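2-aminomuconate 6-semialdehyde dehydrogenase (Burkholderia cenocepacia, PDB 4U3W) probably catalyses the NAD-dependent oxidation of 2-aminomuconate 6-semialdehyde to 2-aminomuconate, as a member of the aldehyde dehydrogenase family. Local coordinates at residues I91-E96 / N128-A133; W172-L177 / G303-C308; S63-A68 / C192-P197. All blocks are in the same frame, centred on the assembly; numbering follows the deposited sequence.

Interaction 1: residues I91-E96 / N128-A133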
ATOM      1  N   ILE A  91      -6.155 -15.819 -24.119  1.00 26.04           N
ATOM      2  CA  ILE A  91      -7.618 -15.734 -24.303  1.00 28.27           C
ATOM      3  C   ILE A  91      -7.947 -14.412 -24.981  1.00 30.15           C
ATOM      4  O   ILE A  91      -8.681 -14.363 -25.954  1.00 28.66           O
ATOM      5  CB  ILE A  91      -8.357 -15.869 -22.945  1.00 26.87           C
ATOM      6  CG1 ILE A  91      -8.182 -17.299 -22.395  1.00 28.11           C
ATOM      7  CG2 ILE A  91      -9.858 -15.558 -23.103  1.00 25.01           C
ATOM      8  CD1 ILE A  91      -8.433 -17.438 -20.870  1.00 26.76           C
ATOM      9  N   ALA A  92      -7.342 -13.335 -24.481  1.00 31.85           N
ATOM     10  CA  ALA A  92      -7.543 -12.029 -25.102  1.00 30.56           C
ATOM     11  C   ALA A  92      -7.184 -12.047 -26.581  1.00 29.98           C
ATOM     12  O   ALA A  92      -7.951 -11.564 -27.424  1.00 27.96           O
ATOM     13  CB  ALA A  92      -6.719 -10.974 -24.347  1.00 29.87           C
ATOM     14  N   ASP A  93      -6.042 -12.653 -26.918  1.00 32.09           N
ATOM     15  CA  ASP A  93      -5.635 -12.776 -28.323  1.00 33.02           C
ATOM     16  C   ASP A  93      -6.649 -13.557 -29.156  1.00 30.89           C
ATOM     17  O   ASP A  93      -6.896 -13.237 -30.327  1.00 31.95           O
ATOM     18  CB  ASP A  93      -4.254 -13.468 -28.421  1.00 35.83           C
ATOM     19  CG  ASP A  93      -3.112 -12.593 -27.908  1.00 37.16           C
ATOM     20  OD1 ASP A  93      -3.327 -11.390 -27.684  1.00 36.99           O
ATOM     21  OD2 ASP A  93      -2.003 -13.120 -27.684  1.00 36.60           O
ATOM     22  N   GLY A  94      -7.206 -14.626 -28.576  1.00 31.65           N
ATOM     23  CA  GLY A  94      -8.168 -15.473 -29.283  1.00 27.18           C
ATOM     24  C   GLY A  94      -9.476 -14.765 -29.614  1.00 29.92           C
ATOM     25  O   GLY A  94     -10.103 -15.041 -30.655  1.00 30.00           O
ATOM     26  N   ILE A  95      -9.898 -13.865 -28.737  1.00 30.02           N
ATOM     27  CA  ILE A  95     -11.101 -13.059 -28.988  1.00 30.72           C
ATOM     28  C   ILE A  95     -10.790 -12.054 -30.117  1.00 32.19           C
ATOM     29  O   ILE A  95     -11.548 -11.914 -31.080  1.00 30.93           O
ATOM     30  CB  ILE A  95     -11.540 -12.295 -27.718  1.00 29.61           C
ATOM     31  CG1 ILE A  95     -11.889 -13.262 -26.561  1.00 29.75           C
ATOM     32  CG2 ILE A  95     -12.776 -11.467 -28.007  1.00 29.37           C
ATOM     33  CD1 ILE A  95     -12.032 -12.511 -25.178  1.00 25.09           C
ATOM     34  N   GLU A  96      -9.665 -11.358 -29.975  1.00 34.80           N
ATOM     35  CA  GLU A  96      -9.167 -10.412 -30.990  0.52 36.21           C
ATOM     36  C   GLU A  96      -9.129 -11.058 -32.376  1.00 36.45           C
ATOM     37  O   GLU A  96      -9.511 -10.459 -33.354  1.00 37.32           O
ATOM     38  CB  GLU A  96      -7.758  -9.924 -30.595  0.52 37.76           C
ATOM     39  CG  GLU A  96      -7.530  -8.407 -30.559  0.52 39.79           C
ATOM     40  CD  GLU A  96      -6.360  -8.017 -29.630  0.52 42.53           C
ATOM     41  OE1 GLU A  96      -5.400  -8.810 -29.505  0.52 44.15           O
ATOM     42  OE2 GLU A  96      -6.405  -6.929 -29.003  0.52 42.79           O
ATOM     43  N   ASN A 128     -10.579  -6.385 -20.331  1.00 30.08           N
ATOM     44  CA  ASN A 128     -10.750  -7.004 -19.009  1.00 29.69           C
ATOM     45  C   ASN A 128      -9.731  -8.108 -18.799  1.00 31.59           C
ATOM     46  O   ASN A 128      -9.120  -8.178 -17.724  1.00 32.66           O
ATOM     47  CB  ASN A 128     -12.148  -7.598 -18.822  1.00 30.38           C
ATOM     48  CG  ASN A 128     -13.198  -6.533 -18.506  1.00 34.53           C
ATOM     49  OD1 ASN A 128     -12.876  -5.484 -17.947  1.00 36.96           O
ATOM     50  ND2 ASN A 128     -14.462  -6.784 -18.910  1.00 33.14           N
ATOM     51  N   PHE A 129      -9.539  -8.950 -19.825  1.00 29.02           N
ATOM     52  CA  PHE A 129      -8.558 -10.042 -19.691  1.00 30.63           C
ATOM     53  C   PHE A 129      -7.119  -9.475 -19.549  1.00 25.94           C
ATOM     54  O   PHE A 129      -6.378  -9.924 -18.662  1.00 29.74           O
ATOM     55  CB  PHE A 129      -8.657 -11.017 -20.864  1.00 27.82           C
ATOM     56  CG  PHE A 129      -9.821 -11.983 -20.724  1.00 29.03           C
ATOM     57  CD1 PHE A 129      -9.736 -13.079 -19.879  1.00 27.35           C
ATOM     58  CD2 PHE A 129     -11.009 -11.753 -21.401  1.00 29.52           C
ATOM     59  CE1 PHE A 129     -10.834 -13.941 -19.726  1.00 28.49           C
ATOM     60  CE2 PHE A 129     -12.097 -12.652 -21.253  1.00 29.24           C
ATOM     61  CZ  PHE A 129     -11.985 -13.718 -20.413  1.00 28.14           C
ATOM     62  N   ARG A 130      -6.761  -8.464 -20.360  1.00 28.07           N
ATOM     63  CA  ARG A 130      -5.376  -7.932 -20.321  1.00 32.19           C
ATOM     64  C   ARG A 130      -5.111  -7.205 -19.014  1.00 35.54           C
ATOM     65  O   ARG A 130      -4.011  -7.282 -18.444  1.00 35.40           O
ATOM     66  CB  ARG A 130      -5.108  -6.990 -21.512  1.00 33.68           C
ATOM     67  CG  ARG A 130      -5.393  -7.687 -22.837  1.00 36.06           C
ATOM     68  CD  ARG A 130      -4.389  -7.301 -23.893  1.00 36.08           C
ATOM     69  NE  ARG A 130      -4.813  -7.667 -25.227  1.00 36.12           N
ATOM     70  CZ  ARG A 130      -4.426  -8.780 -25.843  1.00 38.31           C
ATOM     71  NH1 ARG A 130      -3.606  -9.652 -25.221  1.00 38.74           N
ATOM     72  NH2 ARG A 130      -4.833  -9.009 -27.089  1.00 37.39           N
ATOM     73  N   THR A 131      -6.130  -6.507 -18.528  1.00 34.55           N
ATOM     74  CA  THR A 131      -5.986  -5.772 -17.294  1.00 37.16           C
ATOM     75  C   THR A 131      -5.722  -6.646 -16.096  1.00 33.84           C
ATOM     76  O   THR A 131      -4.812  -6.397 -15.303  1.00 32.11           O
ATOM     77  CB  THR A 131      -7.239  -4.929 -17.026  1.00 42.92           C
ATOM     78  OG1 THR A 131      -7.223  -3.845 -17.935  1.00 45.09           O
ATOM     79  CG2 THR A 131      -7.222  -4.361 -15.597  1.00 45.23           C
ATOM     80  N   PHE A 132      -6.540  -7.670 -15.911  1.00 32.19           N
ATOM     81  CA  PHE A 132      -6.318  -8.522 -14.775  1.00 30.86           C
ATOM     82  C   PHE A 132      -5.106  -9.405 -14.953  1.00 32.37           C
ATOM     83  O   PHE A 132      -4.519  -9.816 -13.964  1.00 35.10           O
ATOM     84  CB  PHE A 132      -7.577  -9.372 -14.462  1.00 35.69           C
ATOM     85  CG  PHE A 132      -8.683  -8.548 -13.842  1.00 34.54           C
ATOM     86  CD1 PHE A 132      -8.553  -8.077 -12.545  1.00 35.35           C
ATOM     87  CD2 PHE A 132      -9.766  -8.137 -14.595  1.00 33.93           C
ATOM     88  CE1 PHE A 132      -9.546  -7.251 -11.985  1.00 34.12           C
ATOM     89  CE2 PHE A 132     -10.751  -7.321 -14.048  1.00 34.74           C
ATOM     90  CZ  PHE A 132     -10.639  -6.893 -12.737  1.00 34.72           C
ATOM     91  N   ALA A 133      -4.715  -9.704 -16.179  1.00 32.22           N
ATOM     92  CA  ALA A 133      -3.428 -10.392 -16.369  1.00 32.70           C
ATOM     93  C   ALA A 133      -2.301  -9.522 -15.815  1.00 34.68           C
ATOM     94  O   ALA A 133      -1.473  -9.993 -15.063  1.00 34.51           O
ATOM     95  CB  ALA A 133      -3.195 -10.729 -17.824  1.00 34.56           C
TER
HETATM   96  O   HOH W   1      -5.918  -5.891 -26.723  1.00 51.80           O
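Asp93 OD1 is gripped by both terminal nitrogens of Arg130. NH2 lies 2.9 Å from OD1 of Asp93, with an N-H...O angle of 149°, and meets it nearly in line with the C-O bond. NH1 of Arg130, 3.0 Å from the same OD1 atom, arrives from above the carboxylate plane and is less straight, at 140°. The oxygen lies in the guanidinium plane, and the grip is end-on because NH1 and NH2, not NE, meet at it. A bend in the arginine chain at chi2 (-142°) goes with this reach over Ala92, whose CB sits over one guanidinium face, 3.5 Å from Arg130 CZ. Glu96 completes a salt-bridge network through NH2, but its contact is unusually short in the deposited conformer, one of two, and its detail is doubtful. In that conformer a water at the guanidinium edge lies 2.6 Å from Arg130 NE and donates to Glu96 OE2. Arg130 NH1 is also hydrogen-bonded to ND1 of His89, on the same helix as Asp93.

The rest of the contact is apolar. Ile91 CG2 stands over the centre of the Phe129 ring, 3.9 Å from its centroid, a CH-pi contact. Ile95 CD1 approaches Phe129 CE2 obliquely at 3.9 Å, and Ala92 CB also touches Phe129 CB. Helix 175-188 adds Thr180 and Ala184 around this ring.

The two helices run nearly antiparallel, their short axes 9.6 Å apart at closest approach. One arginine would offset part of the negative charge that Asp93 and Glu96 bring together at the more exposed margin, while the aromatic packing is buried.

Interaction 2: residues W172-L177 / G303-C308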
ATOM      1  N   TRP A 172     -28.178  -9.532 -19.158  1.00 27.15           N
ATOM      2  CA  TRP A 172     -28.331  -9.442 -20.597  1.00 27.49           C
ATOM      3  C   TRP A 172     -27.943  -8.075 -21.185  1.00 29.19           C
ATOM      4  O   TRP A 172     -27.914  -7.908 -22.417  1.00 31.46           O
ATOM      5  CB  TRP A 172     -29.783  -9.740 -21.011  1.00 27.02           C
ATOM      6  CG  TRP A 172     -30.862  -9.056 -20.188  1.00 31.84           C
ATOM      7  CD1 TRP A 172     -31.646  -9.644 -19.230  1.00 32.26           C
ATOM      8  CD2 TRP A 172     -31.326  -7.690 -20.301  1.00 30.49           C
ATOM      9  NE1 TRP A 172     -32.528  -8.721 -18.708  1.00 32.44           N
ATOM     10  CE2 TRP A 172     -32.360  -7.520 -19.347  1.00 32.63           C
ATOM     11  CE3 TRP A 172     -30.962  -6.594 -21.114  1.00 30.95           C
ATOM     12  CZ2 TRP A 172     -33.045  -6.300 -19.184  1.00 35.30           C
ATOM     13  CZ3 TRP A 172     -31.646  -5.375 -20.952  1.00 31.15           C
ATOM     14  CH2 TRP A 172     -32.666  -5.231 -19.988  1.00 34.65           C
ATOM     15  N   ASN A 173     -27.682  -7.086 -20.345  1.00 27.55           N
ATOM     16  CA  ASN A 173     -27.549  -5.726 -20.922  1.00 31.46           C
ATOM     17  C   ASN A 173     -26.182  -5.461 -21.566  1.00 35.54           C
ATOM     18  O   ASN A 173     -26.089  -4.868 -22.658  1.00 42.62           O
ATOM     19  CB  ASN A 173     -27.873  -4.626 -19.900  1.00 32.59           C
ATOM     20  CG  ASN A 173     -26.901  -4.585 -18.720  1.00 38.04           C
ATOM     21  OD1 ASN A 173     -26.630  -5.601 -18.105  1.00 46.00           O
ATOM     22  ND2 ASN A 173     -26.357  -3.415 -18.426  1.00 38.40           N
ATOM     23  N   LEU A 174     -25.113  -5.905 -20.969  1.00 32.12           N
ATOM     24  CA  LEU A 174     -23.858  -5.679 -21.698  1.00 33.76           C
ATOM     25  C   LEU A 174     -23.173  -7.014 -21.670  1.00 32.93           C
ATOM     26  O   LEU A 174     -22.286  -7.218 -20.859  1.00 35.30           O
ATOM     27  CB  LEU A 174     -22.999  -4.613 -21.036  1.00 32.88           C
ATOM     28  CG  LEU A 174     -23.487  -3.172 -20.981  1.00 36.21           C
ATOM     29  CD1 LEU A 174     -22.616  -2.367 -20.037  1.00 38.23           C
ATOM     30  CD2 LEU A 174     -23.510  -2.520 -22.374  1.00 36.13           C
ATOM     31  N   PRO A 175     -23.656  -7.958 -22.493  1.00 31.84           N
ATOM     32  CA  PRO A 175     -23.402  -9.386 -22.206  1.00 31.44           C
ATOM     33  C   PRO A 175     -21.921  -9.756 -22.147  1.00 31.88           C
ATOM     34  O   PRO A 175     -21.478 -10.314 -21.140  1.00 30.03           O
ATOM     35  CB  PRO A 175     -24.080 -10.112 -23.381  1.00 31.97           C
ATOM     36  CG  PRO A 175     -25.123  -9.156 -23.883  1.00 30.34           C
ATOM     37  CD  PRO A 175     -24.538  -7.767 -23.654  1.00 30.87           C
ATOM     38  N   LEU A 176     -21.162  -9.491 -23.203  1.00 28.51           N
ATOM     39  CA  LEU A 176     -19.789  -9.948 -23.162  1.00 27.06           C
ATOM     40  C   LEU A 176     -19.027  -9.137 -22.108  1.00 28.02           C
ATOM     41  O   LEU A 176     -18.236  -9.719 -21.351  1.00 27.79           O
ATOM     42  CB  LEU A 176     -19.124  -9.866 -24.539  1.00 28.28           C
ATOM     43  CG  LEU A 176     -17.710 -10.465 -24.477  1.00 30.58           C
ATOM     44  CD1 LEU A 176     -17.755 -12.015 -24.308  1.00 33.93           C
ATOM     45  CD2 LEU A 176     -16.870 -10.076 -25.626  1.00 33.50           C
ATOM     46  N   LEU A 177     -19.251  -7.820 -22.037  1.00 29.26           N
ATOM     47  CA  LEU A 177     -18.471  -6.952 -21.150  0.52 31.05           C
ATOM     48  C   LEU A 177     -18.578  -7.396 -19.688  1.00 31.44           C
ATOM     49  O   LEU A 177     -17.552  -7.548 -18.967  1.00 29.45           O
ATOM     50  CB  LEU A 177     -18.923  -5.472 -21.297  0.52 31.24           C
ATOM     51  CG  LEU A 177     -18.193  -4.308 -20.606  0.52 31.61           C
ATOM     52  CD1 LEU A 177     -18.584  -2.946 -21.215  0.52 30.91           C
ATOM     53  CD2 LEU A 177     -18.422  -4.236 -19.123  0.52 30.71           C
ATOM     54  N   GLY A 303     -30.945   3.070 -22.649  1.00 27.56           N
ATOM     55  CA  GLY A 303     -31.211   3.249 -21.217  1.00 28.58           C
ATOM     56  C   GLY A 303     -31.066   1.951 -20.389  1.00 32.68           C
ATOM     57  O   GLY A 303     -31.415   1.908 -19.213  1.00 35.99           O
ATOM     58  N   GLN A 304     -30.511   0.907 -20.994  1.00 29.95           N
ATOM     59  CA  GLN A 304     -30.387  -0.408 -20.320  1.00 30.31           C
ATOM     60  C   GLN A 304     -28.971  -0.618 -19.716  1.00 32.47           C
ATOM     61  O   GLN A 304     -28.252  -1.568 -20.048  1.00 33.19           O
ATOM     62  CB  GLN A 304     -30.730  -1.516 -21.313  1.00 29.70           C
ATOM     63  CG  GLN A 304     -32.155  -1.447 -21.897  1.00 27.75           C
ATOM     64  CD  GLN A 304     -32.368  -2.478 -23.032  1.00 32.13           C
ATOM     65  OE1 GLN A 304     -33.254  -3.338 -22.944  1.00 32.30           O
ATOM     66  NE2 GLN A 304     -31.587  -2.356 -24.119  1.00 31.91           N
ATOM     67  N   VAL A 305     -28.539   0.313 -18.875  1.00 33.60           N
ATOM     68  CA  VAL A 305     -27.278   0.146 -18.134  1.00 33.95           C
ATOM     69  C   VAL A 305     -27.635   0.405 -16.707  1.00 33.16           C
ATOM     70  O   VAL A 305     -28.447   1.297 -16.455  1.00 36.73           O
ATOM     71  CB  VAL A 305     -26.205   1.087 -18.606  1.00 36.69           C
ATOM     72  CG1 VAL A 305     -24.866   0.702 -17.954  1.00 39.25           C
ATOM     73  CG2 VAL A 305     -26.077   1.002 -20.104  1.00 36.63           C
ATOM     74  N   CYS A 306     -27.072  -0.347 -15.765  1.00 30.39           N
ATOM     75  CA  CYS A 306     -27.439  -0.141 -14.356  1.00 31.13           C
ATOM     76  C   CYS A 306     -27.088   1.274 -13.905  1.00 29.23           C
ATOM     77  O   CYS A 306     -27.671   1.817 -12.952  1.00 28.90           O
ATOM     78  CB  CYS A 306     -26.740  -1.175 -13.450  1.00 31.92           C
ATOM     79  SG  CYS A 306     -24.926  -1.124 -13.434  1.00 42.91           S
ATOM     80  N   LEU A 307     -26.113   1.843 -14.609  1.00 26.26           N
ATOM     81  CA  LEU A 307     -25.552   3.161 -14.294  1.00 29.65           C
ATOM     82  C   LEU A 307     -26.298   4.358 -14.907  1.00 29.69           C
ATOM     83  O   LEU A 307     -25.915   5.543 -14.668  1.00 28.40           O
ATOM     84  CB  LEU A 307     -24.115   3.191 -14.753  1.00 25.40           C
ATOM     85  CG  LEU A 307     -23.178   2.120 -14.160  1.00 30.31           C
ATOM     86  CD1 LEU A 307     -21.886   2.065 -14.960  1.00 32.77           C
ATOM     87  CD2 LEU A 307     -22.913   2.412 -12.660  1.00 31.94           C
ATOM     88  N   CYS A 308     -27.323   4.076 -15.705  1.00 29.79           N
ATOM     89  CA  CYS A 308     -28.024   5.188 -16.393  1.00 29.53           C
ATOM     90  C   CYS A 308     -28.706   6.133 -15.434  1.00 30.50           C
ATOM     91  O   CYS A 308     -29.081   5.754 -14.328  1.00 28.78           O
ATOM     92  CB  CYS A 308     -29.068   4.668 -17.418  1.00 31.03           C
ATOM     93  SG  CYS A 308     -28.240   4.138 -18.930  1.00 32.96           S
TER
HETATM   94  O   HOH W   2     -25.555  -2.700 -15.965  1.00 46.61           O
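Asn173 meets Gln304 from its first side-chain atom onward. Its CB lies 3.1 Å from Gln304 O, a close approach to a backbone carbonyl. CG sits between the backbone N and the carbonyl carbon (chi1 64°), a placement that keeps it near the same oxygen, at 3.6 Å from Gln304 O. At the tip, ND2 of Asn173 donates to Gln304 O at 3.1 Å with an N-H...O angle of 145°, the acceptor lying close to the amide plane. ND2 also approaches Val305 CA, and it gives a second bond to a water 2.7 Å away. That water accepts as well from Cys306 N, at 2.8 Å. Two N-H donors thus converge on one water oxygen beside Cys306. The sequence Gly303-Gln304-Val305-Cys306 matches the cysteine motif of aldehyde dehydrogenases, and the geometry is consistent with the family's oxyanion hole, built in relatives from the same two kinds of donor; the water probably marks the place where a substrate oxygen would sit.

Beside this site, Trp172 crosses the Gln304 side chain, ring and amide planes 56° apart, with CZ3 of Trp172 3.3 Å from Gln304 OE1. That oxygen has its hydrogen bond from Ile349 N. Leu174 CD1 touches Val305 CG1 at 4.3 Å.

Asn301 ND2 donates to both Gln304 O and Asn173 O, tying the two loops together a second time. Leu174 occupies the N-cap position of helix 175-188, whose first turn packs against helices 99-110, 114-138 and 203-214, while the 303-308 loop runs from helix 287-299 into strand 309-315.

Interaction 3: residues S63-A68 / C192-P197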
ATOM      1  N   SER A  63     -22.911 -31.586 -12.488  1.00 36.63           N
ATOM      2  CA  SER A  63     -21.787 -32.073 -13.293  1.00 39.53           C
ATOM      3  C   SER A  63     -20.719 -30.979 -13.536  1.00 36.04           C
ATOM      4  O   SER A  63     -19.547 -31.250 -13.514  1.00 36.08           O
ATOM      5  CB  SER A  63     -22.272 -32.610 -14.642  1.00 41.31           C
ATOM      6  OG  SER A  63     -23.108 -33.748 -14.424  1.00 46.91           O
ATOM      7  N   ALA A  64     -21.169 -29.782 -13.867  1.00 32.77           N
ATOM      8  CA  ALA A  64     -20.254 -28.692 -14.194  1.00 33.72           C
ATOM      9  C   ALA A  64     -19.467 -28.307 -12.944  1.00 34.20           C
ATOM     10  O   ALA A  64     -18.247 -28.067 -12.995  1.00 32.82           O
ATOM     11  CB  ALA A  64     -21.040 -27.525 -14.753  1.00 32.01           C
ATOM     12  N   VAL A  65     -20.148 -28.270 -11.799  1.00 33.62           N
ATOM     13  CA  VAL A  65     -19.471 -27.935 -10.551  1.00 36.42           C
ATOM     14  C   VAL A  65     -18.424 -28.996 -10.170  1.00 37.46           C
ATOM     15  O   VAL A  65     -17.285 -28.669  -9.725  1.00 35.43           O
ATOM     16  CB  VAL A  65     -20.506 -27.759  -9.408  1.00 32.57           C
ATOM     17  CG1 VAL A  65     -19.785 -27.438  -8.092  1.00 35.63           C
ATOM     18  CG2 VAL A  65     -21.475 -26.621  -9.783  1.00 28.04           C
ATOM     19  N   GLN A  66     -18.769 -30.270 -10.377  1.00 34.96           N
ATOM     20  CA  GLN A  66     -17.822 -31.311 -10.018  1.00 37.73           C
ATOM     21  C   GLN A  66     -16.600 -31.286 -10.951  1.00 36.58           C
ATOM     22  O   GLN A  66     -15.523 -31.613 -10.506  1.00 38.26           O
ATOM     23  CB  GLN A  66     -18.487 -32.706 -10.051  1.00 39.39           C
ATOM     24  CG  GLN A  66     -19.733 -32.836  -9.115  1.00 53.29           C
ATOM     25  CD  GLN A  66     -19.546 -32.216  -7.721  1.00 56.59           C
ATOM     26  OE1 GLN A  66     -18.475 -32.268  -7.136  1.00 57.37           O
ATOM     27  NE2 GLN A  66     -20.600 -31.604  -7.208  1.00 59.61           N
ATOM     28  N   ALA A  67     -16.806 -30.978 -12.240  1.00 33.98           N
ATOM     29  CA  ALA A  67     -15.703 -30.858 -13.204  1.00 37.38           C
ATOM     30  C   ALA A  67     -14.755 -29.724 -12.794  1.00 35.51           C
ATOM     31  O   ALA A  67     -13.526 -29.851 -12.900  1.00 33.56           O
ATOM     32  CB  ALA A  67     -16.223 -30.597 -14.630  1.00 35.72           C
ATOM     33  N   ALA A  68     -15.353 -28.630 -12.339  1.00 35.43           N
ATOM     34  CA  ALA A  68     -14.583 -27.451 -11.887  1.00 36.97           C
ATOM     35  C   ALA A  68     -13.776 -27.818 -10.658  1.00 38.59           C
ATOM     36  O   ALA A  68     -12.595 -27.477 -10.560  1.00 36.65           O
ATOM     37  CB  ALA A  68     -15.530 -26.250 -11.604  1.00 32.49           C
ATOM     38  N   CYS A 192     -11.460 -22.062 -10.654  1.00 29.13           N
ATOM     39  CA  CYS A 192     -12.233 -22.529 -11.774  1.00 29.20           C
ATOM     40  C   CYS A 192     -13.602 -21.828 -11.776  1.00 28.14           C
ATOM     41  O   CYS A 192     -14.043 -21.268 -10.770  1.00 28.23           O
ATOM     42  CB  CYS A 192     -12.429 -24.074 -11.717  1.00 27.12           C
ATOM     43  SG  CYS A 192     -10.742 -24.872 -11.804  1.00 33.01           S
ATOM     44  N   VAL A 193     -14.297 -21.897 -12.902  1.00 27.66           N
ATOM     45  CA  VAL A 193     -15.504 -21.091 -13.109  0.68 26.00           C
ATOM     46  C   VAL A 193     -16.670 -21.965 -13.670  1.00 26.26           C
ATOM     47  O   VAL A 193     -16.449 -22.767 -14.561  1.00 26.28           O
ATOM     48  CB  VAL A 193     -15.180 -19.928 -14.093  0.68 29.28           C
ATOM     49  CG1 VAL A 193     -16.419 -19.368 -14.749  0.68 29.98           C
ATOM     50  CG2 VAL A 193     -14.326 -18.812 -13.398  0.68 25.35           C
ATOM     51  N   VAL A 194     -17.879 -21.760 -13.171  1.00 26.51           N
ATOM     52  CA  VAL A 194     -19.098 -22.256 -13.768  1.00 26.71           C
ATOM     53  C   VAL A 194     -19.960 -21.020 -14.002  1.00 29.38           C
ATOM     54  O   VAL A 194     -20.352 -20.347 -13.043  1.00 26.71           O
ATOM     55  CB  VAL A 194     -19.858 -23.242 -12.862  1.00 27.44           C
ATOM     56  CG1 VAL A 194     -21.243 -23.650 -13.529  1.00 27.68           C
ATOM     57  CG2 VAL A 194     -19.006 -24.471 -12.601  1.00 27.78           C
ATOM     58  N   ALA A 195     -20.196 -20.710 -15.275  1.00 26.12           N
ATOM     59  CA  ALA A 195     -20.780 -19.438 -15.630  1.00 25.89           C
ATOM     60  C   ALA A 195     -22.064 -19.611 -16.417  1.00 27.26           C
ATOM     61  O   ALA A 195     -22.101 -20.341 -17.395  1.00 27.42           O
ATOM     62  CB  ALA A 195     -19.793 -18.605 -16.456  1.00 27.78           C
ATOM     63  N   LYS A 196     -23.085 -18.871 -16.015  1.00 26.26           N
ATOM     64  CA  LYS A 196     -24.385 -18.951 -16.684  1.00 26.31           C
ATOM     65  C   LYS A 196     -24.789 -17.582 -17.217  1.00 29.31           C
ATOM     66  O   LYS A 196     -25.179 -16.727 -16.440  1.00 30.14           O
ATOM     67  CB  LYS A 196     -25.489 -19.416 -15.750  1.00 29.05           C
ATOM     68  CG  LYS A 196     -26.841 -19.707 -16.646  1.00 32.56           C
ATOM     69  CD  LYS A 196     -28.097 -19.484 -15.932  1.00 31.75           C
ATOM     70  CE  LYS A 196     -28.595 -18.099 -15.878  1.00 29.78           C
ATOM     71  NZ  LYS A 196     -29.367 -17.657 -17.067  1.00 27.52           N
ATOM     72  N   PRO A 197     -24.688 -17.374 -18.532  1.00 29.41           N
ATOM     73  CA  PRO A 197     -25.077 -16.064 -19.094  1.00 29.60           C
ATOM     74  C   PRO A 197     -26.580 -15.977 -19.183  1.00 28.85           C
ATOM     75  O   PRO A 197     -27.313 -16.989 -19.021  1.00 29.33           O
ATOM     76  CB  PRO A 197     -24.465 -16.063 -20.488  1.00 28.97           C
ATOM     77  CG  PRO A 197     -24.499 -17.608 -20.892  1.00 27.88           C
ATOM     78  CD  PRO A 197     -24.251 -18.343 -19.556  1.00 28.45           C
TER
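Ala64, Val65 and Ala68 of helix 58-76 meet Val194 and Cys192 of strand 192-196, largely through apolar contacts. Val194 sends both methyls to the helix: CG1 reaches Ala64 CB at 4.1 Å, and CG2 lies 4.0 Å from Ala68 CB. Its chi1 of 175° sets CG1 anti to the backbone N and CG2 anti to the carbonyl carbon, turning the fork toward two alanines one turn apart. Val65 CG2 touches the same CG2 of Val194 at 4.3 Å. Ala68 CB packs on Cys192 CB at 3.8 Å, where the CA atoms come nearest, 5.5 Å between Ala68 CA and Cys192 CA. Ala71, Gln72 and Trp76, later on the same helix, also touch this cysteine.

Side chains of the strand also rest against the helix backbone, Val194 CG2 lying 3.7 Å from Ala64 O.

The small alanines permit a close approach, the short axes being 8.1 Å apart and running nearly antiparallel at 162°. Strand 192-196 lies parallel to both 153-169 and 222-224, and Val165 and Asn223 from them touch Ala68. A helix laid in this way over the parallel strands of a mixed sheet is typical of the alpha/beta, Rossmann-like coenzyme-binding domain of aldehyde dehydrogenases.

How the interactions relate
Helix 175-188 joins interactions 1 and 2 and leads in the chain to strand 192-196 of interaction 3. Its start belongs to interaction 2, and its later residues cover Phe129 of interaction 1. Interactions 1 and 2 touch directly, Asn128 ND2 lying 3.2 Å from Leu177 O, although their centres are about 20 Å apart. Interaction 3 stands off, its nearest atoms about 9 Å from interaction 1 and about 7 Å from interaction 2. Interaction 2 holds the probable catalytic centre, near the centre of the chain. Interaction 1 pairs helices 81-96 and 114-138, and interaction 3 lays helix 58-76 on the sheet, its centre about 24 Å from that of interaction 2, away from the loop of Cys306.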